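Side-chain contacts in RNA polymerase sigma factor (Bartonella quintana, PDB 5UXX), which probably directs RNA polymerase to its promoters as a sigma-70 factor of the ECF subfamily, binding DNA: residues I64-F69 against A136-A141; F87-A92 against A109-S114; F129-A134 against T144-V149. All blocks are in the same frame, centred on the assembly; numbering follows the deposited sequence.

Contact 1: residues I64-F69 against A136-A141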
ATOM      1  N   ILE A  64       7.821  -6.201  -2.656  1.00 20.59           N
ATOM      2  CA  ILE A  64       7.467  -6.877  -3.900  1.00 21.77           C
ATOM      3  C   ILE A  64       6.314  -6.169  -4.607  1.00 26.63           C
ATOM      4  O   ILE A  64       6.369  -5.936  -5.816  1.00 24.45           O
ATOM      5  CB  ILE A  64       7.082  -8.347  -3.649  1.00 27.62           C
ATOM      6  CG1 ILE A  64       8.285  -9.127  -3.111  1.00 25.45           C
ATOM      7  CG2 ILE A  64       6.558  -8.991  -4.924  1.00 23.05           C
ATOM      8  CD1 ILE A  64       7.967 -10.558  -2.731  1.00 28.86           C
ATOM      9  N   LEU A  65       5.283  -5.814  -3.848  1.00 22.49           N
ATOM     10  CA  LEU A  65       4.120  -5.131  -4.408  1.00 25.92           C
ATOM     11  C   LEU A  65       4.493  -3.742  -4.915  1.00 30.23           C
ATOM     12  O   LEU A  65       4.082  -3.344  -6.005  1.00 36.24           O
ATOM     13  CB  LEU A  65       2.996  -5.032  -3.370  1.00 20.73           C
ATOM     14  CG  LEU A  65       1.622  -4.586  -3.883  1.00 22.09           C
ATOM     15  CD1 LEU A  65       0.511  -5.314  -3.147  1.00 27.11           C
ATOM     16  CD2 LEU A  65       1.438  -3.080  -3.749  1.00 21.25           C
ATOM     17  N   ARG A  66       5.261  -3.008  -4.115  1.00 26.30           N
ATOM     18  CA  ARG A  66       5.717  -1.676  -4.496  1.00 26.59           C
ATOM     19  C   ARG A  66       6.483  -1.687  -5.815  1.00 30.83           C
ATOM     20  O   ARG A  66       6.227  -0.870  -6.699  1.00 30.46           O
ATOM     21  CB  ARG A  66       6.605  -1.080  -3.401  1.00 30.64           C
ATOM     22  CG  ARG A  66       7.507   0.031  -3.905  1.00 39.81           C
ATOM     23  CD  ARG A  66       8.782   0.151  -3.096  1.00 35.82           C
ATOM     24  NE  ARG A  66       9.826   0.843  -3.849  1.00 43.47           N
ATOM     25  CZ  ARG A  66       9.988   2.162  -3.873  1.00 49.12           C
ATOM     26  NH1 ARG A  66       9.174   2.945  -3.181  1.00 43.54           N
ATOM     27  NH2 ARG A  66      10.966   2.699  -4.589  1.00 63.20           N
ATOM     28  N   ASN A  67       7.407  -2.632  -5.951  1.00 23.88           N
ATOM     29  CA  ASN A  67       8.262  -2.691  -7.128  1.00 33.29           C
ATOM     30  C   ASN A  67       7.491  -3.143  -8.360  1.00 31.81           C
ATOM     31  O   ASN A  67       7.754  -2.683  -9.470  1.00 38.00           O
ATOM     32  CB  ASN A  67       9.452  -3.620  -6.880  1.00 27.42           C
ATOM     33  CG  ASN A  67      10.484  -3.006  -5.954  1.00 37.31           C
ATOM     34  OD1 ASN A  67      10.641  -1.785  -5.902  1.00 36.53           O
ATOM     35  ND2 ASN A  67      11.195  -3.851  -5.215  1.00 31.94           N
ATOM     36  N   GLU A  68       6.536  -4.043  -8.156  1.00 25.77           N
ATOM     37  CA  GLU A  68       5.682  -4.494  -9.244  1.00 34.32           C
ATOM     38  C   GLU A  68       4.778  -3.361  -9.712  1.00 32.29           C
ATOM     39  O   GLU A  68       4.515  -3.221 -10.904  1.00 32.95           O
ATOM     40  CB  GLU A  68       4.846  -5.703  -8.813  1.00 35.33           C
ATOM     41  CG  GLU A  68       3.827  -6.162  -9.847  1.00 41.92           C
ATOM     42  CD  GLU A  68       4.466  -6.646 -11.140  1.00 48.41           C
ATOM     43  OE1 GLU A  68       5.666  -6.990 -11.128  1.00 50.25           O
ATOM     44  OE2 GLU A  68       3.762  -6.679 -12.172  1.00 51.42           O
ATOM     45  N   PHE A  69       4.324  -2.542  -8.768  1.00 24.43           N
ATOM     46  CA  PHE A  69       3.448  -1.419  -9.082  1.00 31.79           C
ATOM     47  C   PHE A  69       4.146  -0.379  -9.954  1.00 32.93           C
ATOM     48  O   PHE A  69       3.598   0.059 -10.964  1.00 35.54           O
ATOM     49  CB  PHE A  69       2.937  -0.760  -7.799  1.00 25.27           C
ATOM     50  CG  PHE A  69       2.304   0.584  -8.023  1.00 30.43           C
ATOM     51  CD1 PHE A  69       1.051   0.685  -8.608  1.00 33.72           C
ATOM     52  CD2 PHE A  69       2.959   1.746  -7.649  1.00 27.69           C
ATOM     53  CE1 PHE A  69       0.464   1.921  -8.817  1.00 33.05           C
ATOM     54  CE2 PHE A  69       2.378   2.985  -7.854  1.00 31.57           C
ATOM     55  CZ  PHE A  69       1.130   3.072  -8.440  1.00 31.36           C
ATOM     56  N   ALA A 136      14.107   1.215   3.778  1.00 30.32           N
ATOM     57  CA  ALA A 136      14.563   0.014   3.089  1.00 31.93           C
ATOM     58  C   ALA A 136      13.616  -0.357   1.952  1.00 35.68           C
ATOM     59  O   ALA A 136      14.055  -0.759   0.875  1.00 45.62           O
ATOM     60  CB  ALA A 136      14.695  -1.142   4.067  1.00 29.88           C
ATOM     61  N   ILE A 137      12.318  -0.225   2.203  1.00 32.07           N
ATOM     62  CA  ILE A 137      11.302  -0.516   1.197  1.00 32.29           C
ATOM     63  C   ILE A 137      11.434   0.409  -0.012  1.00 33.28           C
ATOM     64  O   ILE A 137      11.393  -0.042  -1.156  1.00 37.12           O
ATOM     65  CB  ILE A 137       9.878  -0.388   1.781  1.00 31.18           C
ATOM     66  CG1 ILE A 137       9.634  -1.471   2.833  1.00 24.42           C
ATOM     67  CG2 ILE A 137       8.831  -0.479   0.681  1.00 24.29           C
ATOM     68  CD1 ILE A 137       8.326  -1.314   3.579  1.00 27.38           C
ATOM     69  N   CYS A 138      11.606   1.700   0.249  1.00 32.65           N
ATOM     70  CA  CYS A 138      11.680   2.692  -0.820  1.00 33.55           C
ATOM     71  C   CYS A 138      13.088   2.822  -1.393  1.00 37.54           C
ATOM     72  O   CYS A 138      13.298   3.519  -2.386  1.00 38.33           O
ATOM     73  CB  CYS A 138      11.201   4.053  -0.314  1.00 29.03           C
ATOM     74  SG  CYS A 138       9.479   4.078   0.221  1.00 33.63           S
ATOM     75  N   GLY A 139      14.048   2.145  -0.771  1.00 39.79           N
ATOM     76  CA  GLY A 139      15.425   2.187  -1.227  1.00 40.59           C
ATOM     77  C   GLY A 139      16.048   3.566  -1.108  1.00 40.42           C
ATOM     78  O   GLY A 139      16.770   4.011  -2.003  1.00 40.68           O
ATOM     79  N   CYS A 140      15.765   4.249  -0.003  1.00 37.14           N
ATOM     80  CA  CYS A 140      16.313   5.578   0.235  1.00 36.11           C
ATOM     81  C   CYS A 140      16.801   5.720   1.672  1.00 36.93           C
ATOM     82  O   CYS A 140      16.706   4.784   2.464  1.00 39.38           O
ATOM     83  CB  CYS A 140      15.271   6.654  -0.074  1.00 31.79           C
ATOM     84  SG  CYS A 140      13.833   6.632   1.020  1.00 37.23           S
ATOM     85  N   ALA A 141      17.327   6.896   2.000  1.00 36.75           N
ATOM     86  CA  ALA A 141      17.825   7.162   3.344  1.00 35.83           C
ATOM     87  C   ALA A 141      16.682   7.467   4.306  1.00 37.80           C
ATOM     88  O   ALA A 141      15.584   7.833   3.885  1.00 37.65           O
ATOM     89  CB  ALA A 141      18.819   8.311   3.322  1.00 38.99           C
TER
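R66, in the first half of helix 57-81, faces the C-terminal end of helix 131-138, with its CA 8.1 Å from the CA of I137. Its side chain spans the gap. CG stands anti to the backbone N (chi1 159°), and the chain runs on extended as far as NE, which carries the long arm slantwise past I137 and brings CD to 3.8 Å from I137 CG2. The guanidinium then turns one face to the helix end: C138 CA sits 3.4 Å above its plane, toward the rim, and I137 O is over the same face. C138 SG is 3.6 Å from R66 NH1. R66 NE is 3.2 Å from I137 O and NH2 3.3 Å from C138 O, both at angles too poor for hydrogen bonds, yet a positive group beside the carbonyl end of a helix is probably favourable. The firm tie is the salt bridge from NH1 to E119 on helix 115-125; NE adds only a weak bond to N67 OD1. Arginine suits the place because its last methylene, CD, packs on the isoleucine methyl while its flat head lies over backbone. The helix end beneath it is a Schellman motif, with G139 at the C-prime position in a left-handed conformation glycine adopts easily; it opens the turn of the helix-turn-helix in sigma region 4, here packed against region 2.

Contact 2: residues F87-A92 against A109-S114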
ATOM      1  N   PHE A  87      -3.062   9.630 -19.821  1.00 61.66           N
ATOM      2  CA  PHE A  87      -3.068   8.795 -18.628  1.00 57.88           C
ATOM      3  C   PHE A  87      -4.423   8.902 -17.941  1.00 55.08           C
ATOM      4  O   PHE A  87      -4.967   9.997 -17.806  1.00 52.26           O
ATOM      5  CB  PHE A  87      -1.944   9.194 -17.671  1.00 63.11           C
ATOM      6  CG  PHE A  87      -1.782   8.258 -16.507  1.00 71.64           C
ATOM      7  CD1 PHE A  87      -1.429   6.934 -16.710  1.00 73.87           C
ATOM      8  CD2 PHE A  87      -1.980   8.701 -15.209  1.00 73.68           C
ATOM      9  CE1 PHE A  87      -1.279   6.068 -15.643  1.00 75.13           C
ATOM     10  CE2 PHE A  87      -1.832   7.841 -14.137  1.00 74.96           C
ATOM     11  CZ  PHE A  87      -1.480   6.523 -14.355  1.00 75.89           C
ATOM     12  N   ILE A  88      -4.970   7.771 -17.509  1.00 52.64           N
ATOM     13  CA  ILE A  88      -6.253   7.785 -16.820  1.00 50.15           C
ATOM     14  C   ILE A  88      -6.073   7.568 -15.324  1.00 51.17           C
ATOM     15  O   ILE A  88      -5.507   6.565 -14.890  1.00 50.25           O
ATOM     16  CB  ILE A  88      -7.211   6.714 -17.374  1.00 52.18           C
ATOM     17  CG1 ILE A  88      -7.453   6.937 -18.868  1.00 54.64           C
ATOM     18  CG2 ILE A  88      -8.531   6.740 -16.617  1.00 47.32           C
ATOM     19  CD1 ILE A  88      -8.361   5.903 -19.499  1.00 52.65           C
ATOM     20  N   GLU A  89      -6.561   8.525 -14.544  1.00 51.69           N
ATOM     21  CA  GLU A  89      -6.554   8.423 -13.092  1.00 47.10           C
ATOM     22  C   GLU A  89      -7.985   8.295 -12.589  1.00 44.93           C
ATOM     23  O   GLU A  89      -8.819   9.162 -12.848  1.00 43.95           O
ATOM     24  CB  GLU A  89      -5.867   9.644 -12.481  1.00 48.44           C
ATOM     25  CG  GLU A  89      -5.483   9.499 -11.024  1.00 55.10           C
ATOM     26  CD  GLU A  89      -4.542  10.598 -10.573  1.00 56.89           C
ATOM     27  OE1 GLU A  89      -3.780  11.113 -11.419  1.00 55.96           O
ATOM     28  OE2 GLU A  89      -4.567  10.951  -9.379  1.00 60.81           O
ATOM     29  N   SER A  90      -8.271   7.216 -11.869  1.00 47.52           N
ATOM     30  CA  SER A  90      -9.632   6.955 -11.417  1.00 48.55           C
ATOM     31  C   SER A  90      -9.707   6.576  -9.941  1.00 42.95           C
ATOM     32  O   SER A  90      -8.865   5.836  -9.432  1.00 44.98           O
ATOM     33  CB  SER A  90     -10.266   5.851 -12.267  1.00 42.89           C
ATOM     34  OG  SER A  90      -9.523   4.648 -12.180  1.00 55.73           O
ATOM     35  N   VAL A  91     -10.724   7.095  -9.262  1.00 44.92           N
ATOM     36  CA  VAL A  91     -10.962   6.783  -7.858  1.00 45.87           C
ATOM     37  C   VAL A  91     -12.371   6.230  -7.668  1.00 45.64           C
ATOM     38  O   VAL A  91     -13.356   6.874  -8.033  1.00 46.14           O
ATOM     39  CB  VAL A  91     -10.778   8.022  -6.959  1.00 41.99           C
ATOM     40  CG1 VAL A  91     -11.177   7.705  -5.525  1.00 42.54           C
ATOM     41  CG2 VAL A  91      -9.341   8.518  -7.025  1.00 44.56           C
ATOM     42  N   ALA A  92     -12.463   5.033  -7.096  1.00 38.01           N
ATOM     43  CA  ALA A  92     -13.752   4.399  -6.854  1.00 40.22           C
ATOM     44  C   ALA A  92     -13.721   3.549  -5.587  1.00 44.43           C
ATOM     45  O   ALA A  92     -13.416   2.357  -5.633  1.00 50.26           O
ATOM     46  CB  ALA A  92     -14.159   3.553  -8.051  1.00 39.32           C
ATOM     47  N   ALA A 109      -7.277  13.032  -2.185  1.00 31.62           N
ATOM     48  CA  ALA A 109      -6.257  13.851  -1.538  1.00 32.19           C
ATOM     49  C   ALA A 109      -4.885  13.188  -1.637  1.00 27.45           C
ATOM     50  O   ALA A 109      -3.882  13.852  -1.902  1.00 28.10           O
ATOM     51  CB  ALA A 109      -6.623  14.105  -0.083  1.00 31.68           C
ATOM     52  N   LEU A 110      -4.852  11.877  -1.420  1.00 26.08           N
ATOM     53  CA  LEU A 110      -3.624  11.096  -1.554  1.00 25.34           C
ATOM     54  C   LEU A 110      -3.047  11.202  -2.960  1.00 35.60           C
ATOM     55  O   LEU A 110      -1.831  11.266  -3.142  1.00 34.46           O
ATOM     56  CB  LEU A 110      -3.881   9.628  -1.212  1.00 24.48           C
ATOM     57  CG  LEU A 110      -4.082   9.269   0.260  1.00 25.05           C
ATOM     58  CD1 LEU A 110      -4.480   7.808   0.395  1.00 19.06           C
ATOM     59  CD2 LEU A 110      -2.820   9.559   1.058  1.00 24.86           C
ATOM     60  N   ASN A 111      -3.930  11.219  -3.952  1.00 25.18           N
ATOM     61  CA  ASN A 111      -3.518  11.292  -5.347  1.00 32.58           C
ATOM     62  C   ASN A 111      -2.976  12.668  -5.731  1.00 34.80           C
ATOM     63  O   ASN A 111      -2.294  12.812  -6.745  1.00 29.84           O
ATOM     64  CB  ASN A 111      -4.689  10.917  -6.258  1.00 28.25           C
ATOM     65  CG  ASN A 111      -4.976   9.427  -6.253  1.00 37.30           C
ATOM     66  OD1 ASN A 111      -4.327   8.660  -5.542  1.00 25.73           O
ATOM     67  ND2 ASN A 111      -5.952   9.010  -7.051  1.00 28.90           N
HETATM   68  N   MSE A 112      -3.283  13.676  -4.919  1.00 33.34           N
HETATM   69  CA  MSE A 112      -2.759  15.021  -5.138  1.00 32.67           C
HETATM   70  C   MSE A 112      -1.282  15.089  -4.767  1.00 31.45           C
HETATM   71  O   MSE A 112      -0.551  15.958  -5.239  1.00 38.01           O
HETATM   72  CB  MSE A 112      -3.549  16.050  -4.327  1.00 34.79           C
HETATM   73  CG  MSE A 112      -5.000  16.203  -4.746  1.00 34.72           C
HETATM   74 SE   MSE A 112      -5.189  17.062  -6.481  1.00 67.93          SE
HETATM   75  CE  MSE A 112      -4.425  18.803  -6.042  1.00 55.65           C
ATOM     76  N   LEU A 113      -0.854  14.167  -3.911  1.00 29.95           N
ATOM     77  CA  LEU A 113       0.540  14.090  -3.497  1.00 29.46           C
ATOM     78  C   LEU A 113       1.413  13.545  -4.618  1.00 35.00           C
ATOM     79  O   LEU A 113       0.914  12.940  -5.568  1.00 33.52           O
ATOM     80  CB  LEU A 113       0.685  13.205  -2.255  1.00 24.76           C
ATOM     81  CG  LEU A 113      -0.140  13.568  -1.021  1.00 31.47           C
ATOM     82  CD1 LEU A 113       0.056  12.529   0.075  1.00 22.01           C
ATOM     83  CD2 LEU A 113       0.226  14.953  -0.520  1.00 25.57           C
ATOM     84  N   SER A 114       2.719  13.767  -4.509  1.00 28.14           N
ATOM     85  CA  SER A 114       3.671  13.115  -5.398  1.00 28.76           C
ATOM     86  C   SER A 114       3.709  11.627  -5.074  1.00 31.82           C
ATOM     87  O   SER A 114       3.269  11.211  -4.001  1.00 33.23           O
ATOM     88  CB  SER A 114       5.065  13.731  -5.261  1.00 29.88           C
ATOM     89  OG  SER A 114       5.643  13.410  -4.008  1.00 35.19           O
TER
HETATM   90  O   HOH W   1      -7.417  11.399  -8.039  1.00 33.05           O
HETATM   91  O   HOH W   2      -6.704   6.210  -7.731  1.00 39.31           O
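E89 and V91 reach from one side of an extended linker, and N111 comes between them from the last turn of helix 103-112. The linker joins the region 2 part of this sigma factor to the region 4 part, and its backbone is beta-like without belonging to a sheet. Alternation is what matters: E89 and V91 point toward the helix, while S90 points away and bonds through OG to H30. E89 and N111 lie side by side, pointing opposite ways, with carboxylate and amide planes 67° apart, so the two groups do not lie flat on one another. A chi1 of -165° swings CG away from the backbone N, and the straight chain beyond it sets the glutamate OE2 beside the asparagine stem, 3.1 Å from N111 CB, and 3.3 Å from N111 ND2. V91 also runs antiparallel to the asparagine, and its CG2 methyl touches N111 ND2 at 3.4 Å; V91 also touches the side chains of K107 and K108, and a short branched apolar residue suits such a place. Asparagine suits the middle because its amide offers an acceptor and a two-hydrogen donor on a short stem. OD1 is turned back to its own helix and bonded by K107 NZ, which helps fix the flip of the amide and directs the NH2 group to the linker. There two waters accept from it. One takes its bond from N111 ND2 at 3.0 Å and donates to E89 OE2; the second accepts from N111 ND2, also at 3.0 Å, and donates to the backbone S90 O at 2.8 Å.

Contact 3: residues F129-A134 against T144-V149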
ATOM      1  N   PHE A 129       5.050   0.870   9.631  1.00 27.41           N
ATOM      2  CA  PHE A 129       6.484   0.621   9.509  1.00 25.74           C
ATOM      3  C   PHE A 129       7.304   1.682  10.234  1.00 26.93           C
ATOM      4  O   PHE A 129       6.866   2.821  10.392  1.00 24.24           O
ATOM      5  CB  PHE A 129       6.905   0.568   8.038  1.00 24.12           C
ATOM      6  CG  PHE A 129       6.398  -0.636   7.302  1.00 24.06           C
ATOM      7  CD1 PHE A 129       6.908  -1.896   7.574  1.00 21.21           C
ATOM      8  CD2 PHE A 129       5.423  -0.509   6.327  1.00 23.48           C
ATOM      9  CE1 PHE A 129       6.446  -3.007   6.897  1.00 21.44           C
ATOM     10  CE2 PHE A 129       4.957  -1.617   5.644  1.00 23.34           C
ATOM     11  CZ  PHE A 129       5.469  -2.867   5.929  1.00 20.89           C
ATOM     12  N   SER A 130       8.494   1.294  10.680  1.00 24.85           N
ATOM     13  CA  SER A 130       9.445   2.242  11.242  1.00 23.78           C
ATOM     14  C   SER A 130      10.080   3.048  10.114  1.00 27.18           C
ATOM     15  O   SER A 130       9.963   2.681   8.945  1.00 29.95           O
ATOM     16  CB  SER A 130      10.520   1.518  12.051  1.00 22.28           C
ATOM     17  OG  SER A 130      11.302   0.681  11.218  1.00 31.56           O
ATOM     18  N   TYR A 131      10.744   4.147  10.462  1.00 26.64           N
ATOM     19  CA  TYR A 131      11.457   4.944   9.469  1.00 28.45           C
ATOM     20  C   TYR A 131      12.536   4.107   8.795  1.00 27.19           C
ATOM     21  O   TYR A 131      12.766   4.222   7.591  1.00 30.39           O
ATOM     22  CB  TYR A 131      12.077   6.189  10.108  1.00 24.58           C
ATOM     23  CG  TYR A 131      11.061   7.194  10.602  1.00 28.37           C
ATOM     24  CD1 TYR A 131      10.223   7.856   9.715  1.00 28.74           C
ATOM     25  CD2 TYR A 131      10.948   7.488  11.955  1.00 28.01           C
ATOM     26  CE1 TYR A 131       9.293   8.775  10.160  1.00 29.11           C
ATOM     27  CE2 TYR A 131      10.021   8.408  12.410  1.00 27.40           C
ATOM     28  CZ  TYR A 131       9.197   9.048  11.509  1.00 27.22           C
ATOM     29  OH  TYR A 131       8.273   9.964  11.955  1.00 27.30           O
ATOM     30  N   GLU A 132      13.191   3.264   9.587  1.00 29.94           N
ATOM     31  CA  GLU A 132      14.230   2.372   9.090  1.00 31.04           C
ATOM     32  C   GLU A 132      13.691   1.417   8.024  1.00 31.61           C
ATOM     33  O   GLU A 132      14.262   1.296   6.940  1.00 34.77           O
ATOM     34  CB  GLU A 132      14.840   1.576  10.246  1.00 35.50           C
ATOM     35  CG  GLU A 132      16.164   0.912   9.918  1.00 48.61           C
ATOM     36  CD  GLU A 132      17.312   1.902   9.868  1.00 58.56           C
ATOM     37  OE1 GLU A 132      17.612   2.515  10.914  1.00 62.15           O
ATOM     38  OE2 GLU A 132      17.910   2.069   8.785  1.00 60.08           O
ATOM     39  N   ASP A 133      12.587   0.747   8.340  1.00 32.29           N
ATOM     40  CA  ASP A 133      12.001  -0.238   7.438  1.00 34.54           C
ATOM     41  C   ASP A 133      11.392   0.402   6.194  1.00 31.96           C
ATOM     42  O   ASP A 133      11.503  -0.139   5.094  1.00 35.62           O
ATOM     43  CB  ASP A 133      10.938  -1.064   8.169  1.00 38.35           C
ATOM     44  CG  ASP A 133      11.542  -2.136   9.054  1.00 49.62           C
ATOM     45  OD1 ASP A 133      12.648  -2.620   8.732  1.00 55.34           O
ATOM     46  OD2 ASP A 133      10.913  -2.496  10.071  1.00 52.17           O
ATOM     47  N   ALA A 134      10.751   1.553   6.370  1.00 25.88           N
ATOM     48  CA  ALA A 134      10.156   2.274   5.251  1.00 23.60           C
ATOM     49  C   ALA A 134      11.231   2.751   4.279  1.00 28.62           C
ATOM     50  O   ALA A 134      11.018   2.779   3.066  1.00 31.13           O
ATOM     51  CB  ALA A 134       9.336   3.447   5.750  1.00 19.99           C
ATOM     52  N   THR A 144      15.404  11.019   4.093  1.00 35.67           N
ATOM     53  CA  THR A 144      14.541  11.250   2.940  1.00 35.46           C
ATOM     54  C   THR A 144      13.086  10.911   3.257  1.00 37.94           C
ATOM     55  O   THR A 144      12.179  11.683   2.947  1.00 40.82           O
ATOM     56  CB  THR A 144      14.999  10.427   1.724  1.00 33.33           C
ATOM     57  OG1 THR A 144      16.358  10.753   1.408  1.00 39.10           O
ATOM     58  CG2 THR A 144      14.120  10.719   0.520  1.00 32.95           C
ATOM     59  N   ILE A 145      12.876   9.752   3.875  1.00 32.77           N
ATOM     60  CA  ILE A 145      11.545   9.324   4.295  1.00 31.76           C
ATOM     61  C   ILE A 145      10.912  10.351   5.229  1.00 33.27           C
ATOM     62  O   ILE A 145       9.748  10.722   5.064  1.00 30.52           O
ATOM     63  CB  ILE A 145      11.592   7.950   5.002  1.00 28.45           C
ATOM     64  CG1 ILE A 145      11.811   6.835   3.980  1.00 32.32           C
ATOM     65  CG2 ILE A 145      10.309   7.694   5.776  1.00 25.35           C
ATOM     66  CD1 ILE A 145      10.677   6.686   2.989  1.00 31.54           C
ATOM     67  N   LYS A 146      11.694  10.818   6.196  1.00 33.43           N
ATOM     68  CA  LYS A 146      11.219  11.785   7.179  1.00 32.15           C
ATOM     69  C   LYS A 146      10.763  13.090   6.532  1.00 33.32           C
ATOM     70  O   LYS A 146       9.721  13.637   6.893  1.00 33.67           O
ATOM     71  CB  LYS A 146      12.310  12.061   8.213  1.00 30.33           C
ATOM     72  CG  LYS A 146      12.521  10.917   9.191  1.00 31.45           C
ATOM     73  CD  LYS A 146      13.641  11.210  10.172  1.00 32.24           C
ATOM     74  CE  LYS A 146      13.776  10.090  11.190  1.00 31.17           C
ATOM     75  NZ  LYS A 146      14.939  10.298  12.096  1.00 51.38           N
ATOM     76  N   SER A 147      11.543  13.586   5.577  1.00 33.01           N
ATOM     77  CA  SER A 147      11.190  14.815   4.875  1.00 35.26           C
ATOM     78  C   SER A 147       9.961  14.597   3.997  1.00 33.05           C
ATOM     79  O   SER A 147       9.109  15.477   3.876  1.00 33.55           O
ATOM     80  CB  SER A 147      12.363  15.315   4.030  1.00 36.59           C
ATOM     81  OG  SER A 147      12.612  14.450   2.937  1.00 45.35           O
ATOM     82  N   ARG A 148       9.875  13.417   3.390  1.00 30.17           N
ATOM     83  CA  ARG A 148       8.723  13.059   2.569  1.00 30.91           C
ATOM     84  C   ARG A 148       7.460  12.951   3.418  1.00 29.15           C
ATOM     85  O   ARG A 148       6.380  13.349   2.988  1.00 29.45           O
ATOM     86  CB  ARG A 148       8.978  11.747   1.821  1.00 31.41           C
ATOM     87  CG  ARG A 148       9.943  11.889   0.656  1.00 34.05           C
ATOM     88  CD  ARG A 148      10.261  10.556   0.003  1.00 32.52           C
ATOM     89  NE  ARG A 148      11.175  10.721  -1.123  1.00 36.56           N
ATOM     90  CZ  ARG A 148      11.684   9.718  -1.832  1.00 35.10           C
ATOM     91  NH1 ARG A 148      11.369   8.465  -1.533  1.00 32.11           N
ATOM     92  NH2 ARG A 148      12.508   9.968  -2.839  1.00 36.14           N
ATOM     93  N   VAL A 149       7.602  12.409   4.624  1.00 26.09           N
ATOM     94  CA  VAL A 149       6.480  12.286   5.548  1.00 27.31           C
ATOM     95  C   VAL A 149       5.989  13.666   5.985  1.00 32.49           C
ATOM     96  O   VAL A 149       4.785  13.924   6.015  1.00 34.05           O
ATOM     97  CB  VAL A 149       6.860  11.451   6.791  1.00 29.39           C
ATOM     98  CG1 VAL A 149       5.863  11.668   7.921  1.00 24.02           C
ATOM     99  CG2 VAL A 149       6.952   9.975   6.428  1.00 26.77           C
TER
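T144 O, in the helix whose next two residues, I145 and K146, pack on Y131, is gripped twice: by R148 N at 2.9 Å in the regular helical bond, and by S147 OG at 2.8 Å. The hydroxyl meets the carbonyl at 120°, tilted 27° from its plane, the way a serine satisfies itself against its own helix. Across the contact the meeting is mainly apolar. K146 crosses the Y131 ring at about a right angle, fully extended beyond CG. Its CG lies over one face, 4.1 Å from the ring centroid in a CH-pi contact, and CE passes 3.9 Å from Y131 CD2; NZ stands farther off, 5.4 Å from the ring centroid, where any cation-pi attraction is at most weak. I145 takes the edge of the same ring, with CG2 in the ring plane and 3.9 Å from Y131 CD1. The isoleucine's second torsion (chi2 -64°) folds CD1 inward until it is 3.9 Å from A134 O. The small A134 suits this close packing, its CB facing I145 CG2, and I124 of helix 115-125 lies against both Y131 and A134. S130 caps the start of helix 131-138, its OG accepting from D133 N at 3.2 Å. Apolar side chains of the other protein in the assembly pack on Y131, K146 and V149. The short helix 131-138 and the longer helix 142-159, joined by a tight turn, form the helix-turn-helix of sigma region 4; helix 142-159 is in the position of the recognition helix, which in relatives reads the -35 promoter element.

In the fold
From the N terminus the chain first builds region 2, ending in helix 57-81, where contact 1 opens. In the linker contact 2 opens at 87-92 and closes at 109-114, a shorter loop nested wholly inside the one that contact 1 closes at 136-141. Contact 3 opens at 129-134, before contact 1 has closed, and ends at 144-149, so contacts 1 and 3 cross. They share helix 131-138 and touch through packing of C138 and C140 on I145. Contact 2 stands apart, its centre about 19 Å and 22 Å from the centres of contacts 1 and 3. Contact 1 joins region 2 to the helix-turn-helix, contact 2 the linker to helix 103-112, and contact 3 the two helices of the helix-turn-helix.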